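Local atomic coordinates of putative polysaccharide deacetylase (Bdellovibrio bacteriovorus HD100, PDB entry 5JP6), a protein that probably deacetylates peptidoglycan as a zinc-binding hydrolase of the carbohydrate esterase 4 family, acting on carbon-nitrogen bonds other than peptide bonds. Residues T174-P179 with M199-G204. The protein carries 1 engineered substitution. Residues are numbered along the deposited sequence; the frame is centred on the assembly and turned at random. Where two conformers were deposited one is given.
Sequences TFDDGP and MFFATG. With ZN (zinc ion), chain B.
Strands 174-176 and 199-202 run parallel, their axes approaching to 4.7 Å at 13°, pairing Thr174 with Met199, Phe175 with Phe200 and Asp176 with Phe201. Phe175 N donates a hydrogen bond to Met199 O, Phe175 O accepts one from Phe201 N, and Asp177 N donates one to Phe201 O. Past the strand, Thr203 N donates another to Gly178 O, the carbonyl of the cis peptide that leads into Pro179.

On one face, CG of Phe175 is anti to its carbonyl carbon (chi1 -67°), which lays the ring alongside that of Phe200; the planes are 20° apart but slid, with centroids 5.1 Å apart and CD2 of Phe175 over the rim of the Phe200 face. On the other face, Asp176 OD1 comes within 3.4 Å of Phe201 CB, its carboxylate steeply turned against the ring, while Thr174 CB meets the ring edge at CE1. Arg277 salt-bridges this OD1 and makes a cation-pi contact with Phe201.

Beyond the strand, Asp177 OD2 binds zinc at 2.4 Å; in this model His227 and Tyr280 also bind the metal, which sits at the C-terminal strand ends, its usual place in NodB-type deacetylases. Helix 183-193 connects the two strands in a beta-alpha-beta unit and packs, with helix 211-219, against Phe200, while strands 330-335 and 223-227 continue the parallel sheet.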
loop_
_atom_site.group_PDB
_atom_site.type_symbol
_atom_site.label_atom_id
_atom_site.label_comp_id
_atom_site.label_asym_id
_atom_site.label_seq_id
_atom_site.Cartn_x
_atom_site.Cartn_y
_atom_site.Cartn_z
ATOM N N THR A 174 3.941 -6.962 5.164
ATOM C CA THR A 174 3.712 -5.579 5.483
ATOM C C THR A 174 3.088 -4.815 4.341
ATOM O O THR A 174 3.382 -5.063 3.161
ATOM C CB THR A 174 4.989 -4.894 6.026
ATOM O OG1 THR A 174 5.897 -4.581 4.951
ATOM C CG2 THR A 174 5.686 -5.719 7.067
ATOM N N PHE A 175 2.188 -3.913 4.711
ATOM C CA PHE A 175 1.369 -3.199 3.735
ATOM C C PHE A 175 1.423 -1.707 4.024
ATOM O O PHE A 175 1.013 -1.266 5.101
ATOM C CB PHE A 175 -0.090 -3.665 3.820
ATOM C CG PHE A 175 -0.283 -5.101 3.394
ATOM C CD1 PHE A 175 -0.473 -5.425 2.076
ATOM C CD2 PHE A 175 -0.239 -6.107 4.330
ATOM C CE1 PHE A 175 -0.609 -6.745 1.689
ATOM C CE2 PHE A 175 -0.379 -7.434 3.952
ATOM C CZ PHE A 175 -0.554 -7.745 2.618
ATOM N N ASP A 176 1.898 -0.953 3.036
ATOM C CA ASP A 176 1.992 0.513 3.139
ATOM C C ASP A 176 0.886 1.258 2.429
ATOM O O ASP A 176 0.428 0.815 1.370
ATOM C CB ASP A 176 3.309 0.988 2.506
ATOM C CG ASP A 176 4.516 0.728 3.347
ATOM O OD1 ASP A 176 4.430 0.080 4.417
ATOM O OD2 ASP A 176 5.605 1.205 2.930
ATOM N N ASP A 177 0.567 2.408 3.007
ATOM C CA ASP A 177 -0.174 3.511 2.385
ATOM C C ASP A 177 -1.672 3.452 2.389
ATOM O O ASP A 177 -2.317 4.374 1.908
ATOM C CB ASP A 177 0.366 3.777 0.995
ATOM C CG ASP A 177 1.758 4.277 1.059
ATOM O OD1 ASP A 177 2.108 4.889 2.101
ATOM O OD2 ASP A 177 2.509 4.069 0.154
ATOM N N GLY A 178 -2.198 2.410 2.998
ATOM C CA GLY A 178 -3.645 2.232 3.160
ATOM C C GLY A 178 -4.123 2.931 4.426
ATOM O O GLY A 178 -3.383 3.658 5.085
ATOM N N PRO A 179 -5.377 2.705 4.781
ATOM C CA PRO A 179 -6.269 1.773 4.092
ATOM C C PRO A 179 -6.916 2.361 2.853
ATOM O O PRO A 179 -7.202 3.568 2.803
ATOM C CB PRO A 179 -7.342 1.503 5.157
ATOM C CG PRO A 179 -7.354 2.737 5.991
ATOM C CD PRO A 179 -5.958 3.222 6.012
ATOM N N MET A 199 1.405 -6.533 9.202
ATOM C CA MET A 199 1.700 -5.239 9.737
ATOM C C MET A 199 1.210 -4.202 8.659
ATOM O O MET A 199 1.595 -4.298 7.479
ATOM C CB MET A 199 3.190 -5.059 10.071
ATOM C CG MET A 199 3.789 -6.112 10.949
ATOM S SD MET A 199 5.522 -5.827 11.215
ATOM C CE MET A 199 5.447 -4.547 12.468
ATOM N N PHE A 200 0.428 -3.204 9.070
ATOM C CA PHE A 200 -0.013 -2.142 8.184
ATOM C C PHE A 200 0.599 -0.822 8.599
ATOM O O PHE A 200 0.460 -0.398 9.744
ATOM C CB PHE A 200 -1.544 -2.036 8.176
ATOM C CG PHE A 200 -2.236 -3.220 7.566
ATOM C CD1 PHE A 200 -2.338 -4.411 8.243
ATOM C CD2 PHE A 200 -2.752 -3.147 6.265
ATOM C CE1 PHE A 200 -2.945 -5.527 7.657
ATOM C CE2 PHE A 200 -3.359 -4.243 5.687
ATOM C CZ PHE A 200 -3.449 -5.437 6.377
ATOM N N PHE A 201 1.303 -0.201 7.660
ATOM C CA PHE A 201 1.897 1.110 7.862
ATOM C C PHE A 201 1.021 2.108 7.102
ATOM O O PHE A 201 1.207 2.395 5.930
ATOM C CB PHE A 201 3.362 1.137 7.422
ATOM C CG PHE A 201 4.236 0.224 8.229
ATOM C CD1 PHE A 201 4.393 -1.099 7.855
ATOM C CD2 PHE A 201 4.893 0.670 9.361
ATOM C CE1 PHE A 201 5.172 -1.963 8.602
ATOM C CE2 PHE A 201 5.686 -0.192 10.109
ATOM C CZ PHE A 201 5.819 -1.509 9.735
ATOM N N ALA A 202 0.025 2.602 7.821
ATOM C CA ALA A 202 -1.023 3.416 7.242
ATOM C C ALA A 202 -0.551 4.837 7.041
ATOM O O ALA A 202 0.304 5.307 7.780
ATOM C CB ALA A 202 -2.237 3.394 8.166
ATOM N N THR A 203 -1.119 5.537 6.060
ATOM C CA THR A 203 -0.788 6.925 5.924
ATOM C C THR A 203 -1.977 7.787 6.353
ATOM O O THR A 203 -3.152 7.366 6.240
ATOM C CB THR A 203 -0.353 7.179 4.477
ATOM O OG1 THR A 203 0.578 8.258 4.431
ATOM C CG2 THR A 203 -1.629 7.322 3.586
ATOM N N GLY A 204 -1.666 8.975 6.875
ATOM C CA GLY A 204 -2.686 9.871 7.391
ATOM C C GLY A 204 -3.826 10.149 6.431
ATOM O O GLY A 204 -4.994 10.105 6.833
HETATM ZN ZN ZN B . 4.770 4.347 0.931
#